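P1 (PDB 6TY2) suppresses RNA silencing for Rice yellow mottle virus, this chain being its zinc-binding C-terminal part, one of two unrelated zinc fingers in the protein. Local coordinates at residues E7-R11 with C39-H44; L34-D40 with R49-N55. The contacts are given in a common frame with arbitrary orientation. Numbering follows the deposited sequence.

Contact 1. Residues E7-R11 with C39-H44. With ZN (zinc ion), chain C.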
loop_
_atom_site.group_PDB
_atom_site.type_symbol
_atom_site.label_atom_id
_atom_site.label_comp_id
_atom_site.label_asym_id
_atom_site.label_seq_id
_atom_site.Cartn_x
_atom_site.Cartn_y
_atom_site.Cartn_z
ATOM N N GLU A 7 -4.817 -15.349 -4.490
ATOM C CA GLU A 7 -4.329 -13.970 -4.521
ATOM C C GLU A 7 -2.977 -13.817 -3.817
ATOM O O GLU A 7 -2.182 -12.957 -4.184
ATOM C CB GLU A 7 -5.361 -13.020 -3.904
ATOM C CG GLU A 7 -6.540 -12.752 -4.839
ATOM C CD GLU A 7 -7.637 -11.913 -4.196
ATOM O OE1 GLU A 7 -8.298 -11.130 -4.910
ATOM O OE2 GLU A 7 -7.849 -12.044 -2.977
ATOM N N HIS A 8 -2.712 -14.642 -2.807
ATOM C CA HIS A 8 -1.381 -14.657 -2.194
ATOM C C HIS A 8 -0.339 -15.136 -3.205
ATOM O O HIS A 8 0.759 -14.588 -3.270
ATOM C CB HIS A 8 -1.352 -15.548 -0.958
ATOM C CG HIS A 8 -2.118 -15.004 0.204
ATOM N ND1 HIS A 8 -2.446 -15.777 1.295
ATOM C CD2 HIS A 8 -2.607 -13.764 0.455
ATOM C CE1 HIS A 8 -3.118 -15.040 2.162
ATOM N NE2 HIS A 8 -3.221 -13.815 1.681
ATOM N N GLN A 9 -0.693 -16.159 -3.987
ATOM C CA GLN A 9 0.187 -16.688 -5.032
ATOM C C GLN A 9 0.510 -15.650 -6.089
ATOM O O GLN A 9 1.676 -15.462 -6.445
ATOM C CB GLN A 9 -0.433 -17.915 -5.718
ATOM C CG GLN A 9 -0.239 -19.225 -4.954
ATOM C CD GLN A 9 -0.702 -20.467 -5.739
ATOM O OE1 GLN A 9 -1.670 -20.419 -6.500
ATOM N NE2 GLN A 9 0.002 -21.581 -5.552
ATOM N N GLU A 10 -0.518 -14.988 -6.607
ATOM C CA GLU A 10 -0.308 -13.997 -7.649
ATOM C C GLU A 10 0.494 -12.817 -7.103
ATOM O O GLU A 10 1.388 -12.307 -7.771
ATOM C CB GLU A 10 -1.632 -13.490 -8.240
ATOM C CG GLU A 10 -2.801 -14.477 -8.288
ATOM C CD GLU A 10 -2.597 -15.691 -9.199
ATOM O OE1 GLU A 10 -2.309 -15.505 -10.408
ATOM O OE2 GLU A 10 -2.757 -16.837 -8.704
ATOM N N ARG A 11 0.177 -12.379 -5.895
ATOM C CA ARG A 11 0.945 -11.296 -5.297
ATOM C C ARG A 11 2.388 -11.725 -4.998
ATOM O O ARG A 11 3.321 -10.961 -5.223
ATOM C CB ARG A 11 0.276 -10.786 -4.023
ATOM C CG ARG A 11 0.978 -9.574 -3.452
ATOM C CD ARG A 11 -0.028 -8.532 -3.029
ATOM N NE ARG A 11 0.583 -7.513 -2.177
ATOM C CZ ARG A 11 1.149 -6.404 -2.640
ATOM N NH1 ARG A 11 1.195 -6.180 -3.952
ATOM N NH2 ARG A 11 1.674 -5.521 -1.792
ATOM N N CYS A 39 -0.382 -10.545 5.986
ATOM C CA CYS A 39 -0.906 -10.223 4.663
ATOM C C CYS A 39 -1.215 -8.728 4.521
ATOM O O CYS A 39 -1.713 -8.113 5.459
ATOM C CB CYS A 39 -2.156 -11.067 4.430
ATOM S SG CYS A 39 -3.161 -10.649 3.053
ATOM N N ASP A 40 -0.923 -8.128 3.373
ATOM C CA ASP A 40 -1.140 -6.686 3.262
ATOM C C ASP A 40 -2.240 -6.342 2.262
ATOM O O ASP A 40 -2.297 -5.232 1.755
ATOM C CB ASP A 40 0.164 -5.955 2.904
ATOM C CG ASP A 40 0.775 -6.413 1.585
ATOM O OD1 ASP A 40 0.197 -7.296 0.932
ATOM O OD2 ASP A 40 1.843 -5.881 1.189
ATOM N N ILE A 41 -3.123 -7.295 1.999
ATOM C CA ILE A 41 -4.283 -7.054 1.138
ATOM C C ILE A 41 -5.490 -6.697 2.001
ATOM O O ILE A 41 -6.035 -7.552 2.680
ATOM C CB ILE A 41 -4.601 -8.279 0.278
ATOM C CG1 ILE A 41 -3.340 -8.771 -0.435
ATOM C CG2 ILE A 41 -5.715 -7.968 -0.712
ATOM C CD1 ILE A 41 -3.561 -10.047 -1.230
ATOM N N PRO A 42 -5.895 -5.420 2.002
ATOM C CA PRO A 42 -6.942 -4.961 2.923
ATOM C C PRO A 42 -8.223 -5.764 2.820
ATOM O O PRO A 42 -8.871 -6.009 3.834
ATOM C CB PRO A 42 -7.178 -3.512 2.490
ATOM C CG PRO A 42 -5.891 -3.108 1.857
ATOM C CD PRO A 42 -5.408 -4.335 1.141
ATOM N N GLU A 43 -8.561 -6.184 1.608
ATOM C CA GLU A 43 -9.778 -6.936 1.351
ATOM C C GLU A 43 -9.773 -8.255 2.119
ATOM O O GLU A 43 -10.823 -8.783 2.472
ATOM C CB GLU A 43 -9.940 -7.190 -0.158
ATOM C CG GLU A 43 -10.166 -5.933 -1.017
ATOM C CD GLU A 43 -8.898 -5.104 -1.234
ATOM O OE1 GLU A 43 -7.787 -5.598 -0.967
ATOM O OE2 GLU A 43 -9.012 -3.946 -1.681
ATOM N N HIS A 44 -8.581 -8.776 2.390
ATOM C CA HIS A 44 -8.440 -10.021 3.136
ATOM C C HIS A 44 -8.583 -9.859 4.653
ATOM O O HIS A 44 -8.629 -10.851 5.372
ATOM C CB HIS A 44 -7.084 -10.662 2.857
ATOM C CG HIS A 44 -6.957 -11.268 1.497
ATOM N ND1 HIS A 44 -5.861 -12.005 1.120
ATOM C CD2 HIS A 44 -7.796 -11.266 0.435
ATOM C CE1 HIS A 44 -6.021 -12.423 -0.125
ATOM N NE2 HIS A 44 -7.187 -11.989 -0.563
HETATM ZN ZN ZN C . -4.440 -12.534 2.719
#
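The H8 imidazole, reaching off the helix, meets the H44 ring obliquely, with centroids 5.0 Å apart and planes at 64°. The two histidines converge because a zinc ion sits between them: the ion lies 2.0 Å from H8 NE2, 2.2 Å from H44 ND1 and 2.3 Å from C39 SG, and C48 completes this zinc finger site. The 3.2 Å from H8 NE2 to H44 ND1 is therefore shared coordination, not a hydrogen bond. H44 NE2 donates to E7 OE2 at 2.5 Å and 162°, while R11 and D40 form a two-pronged salt bridge, NE to OD1 at 3.1 Å and NH2 to OD2 at 3.0 Å. Between these polar groups I41 fills in, its CD1 4.2 Å from H8 CD2 at the ring edge and its CG1 4.2 Å from R11 CD. With ND1 on the zinc, the proton of H44 lies on NE2 and is given to E7 OE2, an arrangement consistent with a second-shell carboxylate orienting the ring.

Contact 2. Residues L34-D40 with R49-N55. With ZN (zinc ion), chain C.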
loop_
_atom_site.group_PDB
_atom_site.type_symbol
_atom_site.label_atom_id
_atom_site.label_comp_id
_atom_site.label_asym_id
_atom_site.label_seq_id
_atom_site.Cartn_x
_atom_site.Cartn_y
_atom_site.Cartn_z
ATOM N N LEU A 34 3.714 -12.954 1.262
ATOM C CA LEU A 34 2.466 -12.995 2.021
ATOM C C LEU A 34 2.053 -14.411 2.447
ATOM O O LEU A 34 2.293 -15.392 1.732
ATOM C CB LEU A 34 1.331 -12.384 1.200
ATOM C CG LEU A 34 1.187 -10.883 0.983
ATOM C CD1 LEU A 34 2.407 -10.279 0.317
ATOM C CD2 LEU A 34 -0.036 -10.655 0.124
ATOM N N SER A 35 1.409 -14.502 3.605
ATOM C CA SER A 35 0.678 -15.706 3.994
ATOM C C SER A 35 -0.552 -15.253 4.745
ATOM O O SER A 35 -0.709 -14.065 4.999
ATOM C CB SER A 35 1.524 -16.628 4.871
ATOM O OG SER A 35 1.808 -16.002 6.107
ATOM N N ARG A 36 -1.415 -16.193 5.117
ATOM C CA ARG A 36 -2.581 -15.861 5.917
ATOM C C ARG A 36 -2.183 -15.221 7.234
ATOM O O ARG A 36 -2.942 -14.454 7.810
ATOM C CB ARG A 36 -3.433 -17.109 6.181
ATOM C CG ARG A 36 -4.087 -17.684 4.937
ATOM C CD ARG A 36 -4.969 -18.888 5.258
ATOM N NE ARG A 36 -5.431 -19.559 4.042
ATOM C CZ ARG A 36 -6.316 -20.551 4.025
ATOM N NH1 ARG A 36 -6.845 -20.993 5.159
ATOM N NH2 ARG A 36 -6.676 -21.101 2.873
ATOM N N ASP A 37 -0.991 -15.525 7.716
ATOM C CA ASP A 37 -0.580 -15.020 9.021
ATOM C C ASP A 37 0.183 -13.687 8.977
ATOM O O ASP A 37 0.549 -13.149 10.020
ATOM C CB ASP A 37 0.239 -16.092 9.731
ATOM C CG ASP A 37 -0.535 -17.395 9.882
ATOM O OD1 ASP A 37 -1.689 -17.373 10.394
ATOM O OD2 ASP A 37 0.004 -18.432 9.457
ATOM N N ALA A 38 0.399 -13.155 7.776
ATOM C CA ALA A 38 0.888 -11.790 7.612
ATOM C C ALA A 38 0.635 -11.378 6.176
ATOM O O ALA A 38 1.345 -11.797 5.268
ATOM C CB ALA A 38 2.377 -11.675 7.967
ATOM N N CYS A 39 -0.382 -10.545 5.986
ATOM C CA CYS A 39 -0.906 -10.223 4.663
ATOM C C CYS A 39 -1.215 -8.728 4.521
ATOM O O CYS A 39 -1.713 -8.113 5.459
ATOM C CB CYS A 39 -2.156 -11.067 4.430
ATOM S SG CYS A 39 -3.161 -10.649 3.053
ATOM N N ASP A 40 -0.923 -8.128 3.373
ATOM C CA ASP A 40 -1.140 -6.686 3.262
ATOM C C ASP A 40 -2.240 -6.342 2.262
ATOM O O ASP A 40 -2.297 -5.232 1.755
ATOM C CB ASP A 40 0.164 -5.955 2.904
ATOM C CG ASP A 40 0.775 -6.413 1.585
ATOM O OD1 ASP A 40 0.197 -7.296 0.932
ATOM O OD2 ASP A 40 1.843 -5.881 1.189
ATOM N N ARG A 49 -4.268 -12.034 8.671
ATOM C CA ARG A 49 -3.742 -11.033 9.589
ATOM C C ARG A 49 -3.261 -9.851 8.783
ATOM O O ARG A 49 -2.292 -9.957 8.042
ATOM C CB ARG A 49 -2.602 -11.585 10.428
ATOM C CG ARG A 49 -2.117 -10.614 11.489
ATOM C CD ARG A 49 -1.127 -11.283 12.413
ATOM N NE ARG A 49 -0.712 -10.394 13.489
ATOM C CZ ARG A 49 0.052 -10.769 14.509
ATOM N NH1 ARG A 49 0.483 -12.022 14.593
ATOM N NH2 ARG A 49 0.381 -9.890 15.443
ATOM N N PHE A 50 -3.934 -8.721 8.929
ATOM C CA PHE A 50 -3.631 -7.568 8.101
ATOM C C PHE A 50 -2.448 -6.814 8.677
ATOM O O PHE A 50 -2.490 -6.286 9.789
ATOM C CB PHE A 50 -4.858 -6.667 7.973
ATOM C CG PHE A 50 -4.671 -5.500 7.050
ATOM C CD1 PHE A 50 -4.129 -5.672 5.793
ATOM C CD2 PHE A 50 -5.063 -4.233 7.436
ATOM C CE1 PHE A 50 -3.962 -4.601 4.942
ATOM C CE2 PHE A 50 -4.906 -3.155 6.594
ATOM C CZ PHE A 50 -4.353 -3.338 5.345
ATOM N N VAL A 51 -1.380 -6.792 7.894
ATOM C CA VAL A 51 -0.138 -6.142 8.237
ATOM C C VAL A 51 0.093 -5.120 7.149
ATOM O O VAL A 51 0.673 -5.431 6.107
ATOM C CB VAL A 51 1.012 -7.149 8.318
ATOM C CG1 VAL A 51 2.334 -6.442 8.629
ATOM C CG2 VAL A 51 0.676 -8.196 9.368
ATOM N N LYS A 52 -0.401 -3.908 7.396
ATOM C CA LYS A 52 -0.671 -2.944 6.340
ATOM C C LYS A 52 0.568 -2.532 5.548
ATOM O O LYS A 52 0.497 -2.299 4.337
ATOM C CB LYS A 52 -1.321 -1.707 6.941
ATOM C CG LYS A 52 -1.727 -0.663 5.928
ATOM C CD LYS A 52 -2.283 0.554 6.655
ATOM C CE LYS A 52 -2.746 1.625 5.709
ATOM N NZ LYS A 52 -3.354 2.737 6.516
ATOM N N TYR A 53 1.694 -2.443 6.242
ATOM C CA TYR A 53 2.920 -1.946 5.643
ATOM C C TYR A 53 3.977 -3.041 5.564
ATOM O O TYR A 53 5.178 -2.793 5.666
ATOM C CB TYR A 53 3.423 -0.755 6.433
ATOM C CG TYR A 53 2.522 0.455 6.322
ATOM C CD1 TYR A 53 2.586 1.271 5.215
ATOM C CD2 TYR A 53 1.612 0.769 7.323
ATOM C CE1 TYR A 53 1.792 2.377 5.097
ATOM C CE2 TYR A 53 0.793 1.890 7.222
ATOM C CZ TYR A 53 0.895 2.689 6.096
ATOM O OH TYR A 53 0.119 3.805 5.943
ATOM N N LEU A 54 3.494 -4.255 5.350
ATOM C CA LEU A 54 4.341 -5.428 5.188
ATOM C C LEU A 54 5.415 -5.161 4.146
ATOM O O LEU A 54 6.556 -5.563 4.308
ATOM C CB LEU A 54 3.484 -6.632 4.788
ATOM C CG LEU A 54 4.076 -8.029 4.641
ATOM C CD1 LEU A 54 4.553 -8.572 5.978
ATOM C CD2 LEU A 54 3.045 -8.956 4.025
ATOM N N ASN A 55 5.044 -4.442 3.094
ATOM C CA ASN A 55 5.969 -4.139 2.019
ATOM C C ASN A 55 6.189 -2.644 1.741
ATOM O O ASN A 55 5.289 -1.950 1.256
ATOM C CB ASN A 55 5.485 -4.857 0.756
ATOM C CG ASN A 55 5.794 -6.344 0.797
ATOM O OD1 ASN A 55 6.909 -6.729 1.111
ATOM N ND2 ASN A 55 4.806 -7.174 0.522
HETATM ZN ZN ZN C . -4.440 -12.534 2.719
HETATM O O HOH W 1 2.211 -3.330 2.243
HETATM O O HOH W 2 -1.531 -2.323 2.565
#
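A single parallel beta bridge pairs C39 with F50: C39 N donates to R49 O (2.9 Å, 151°) and C39 O accepts from V51 N (2.8 Å, 174°), so both polar backbone atoms of this zinc ligand are satisfied while its SG holds the metal. A third bond, R49 N to R36 O (2.9 Å, 170°), joins the bridge to the type I turn S35–A38. That turn is closed by A38 N on S35 O (3.1 Å) and carries an ST turn, D37 N to S35 OG (3.3 Å). The R36 side chain is engaged elsewhere, by D5.

Apolar contacts fill one flank: A38 CB meets V51 CG2 at 4.1 Å and L54 CD1 at 4.3 Å, and L34 CD1 lies 4.0 Å from L54 CD2.

Beyond the bridge, a second type I turn, V51–L54, closes with L54 N on V51 O (3.1 Å). D40 OD2, whose main partner is R11, accepts only a weak bond from N55 ND2 (3.3 Å, 143°); N55 OD1 accepts from V32 N. K52 NZ is bound by L31 O and A29 O of the second subunit. Two waters satisfy K52 O: one donates to it at 2.9 Å and to D40 OD2 at 2.8 Å and accepts from N55 N at 3.2 Å, and the other donates at 2.7 Å to K52 O and 3.1 Å to D40 O.

In the fold
From the N terminus the chain first runs through helix 3-24, which supplies 7-11, and then a loop that reaches 34-40. Contact 1 closes the long excursion from 7-11 to 39-44, and contact 2 closes a short one from 34-40 to 49-55. Their segments alternate along the sequence, so the two closures cross, and both include C39 and D40. Contact 1 ties the helix to the loop region; contact 2 folds the C-terminal segment back onto that same region. C48, immediately before 49-55, gives the fourth zinc ligand. The contact centres lie about 8 Å apart, and direct packing joins them: H8 CE1 is 3.6 Å from R36 N, and P42 N is 3.6 Å from F50 CE1.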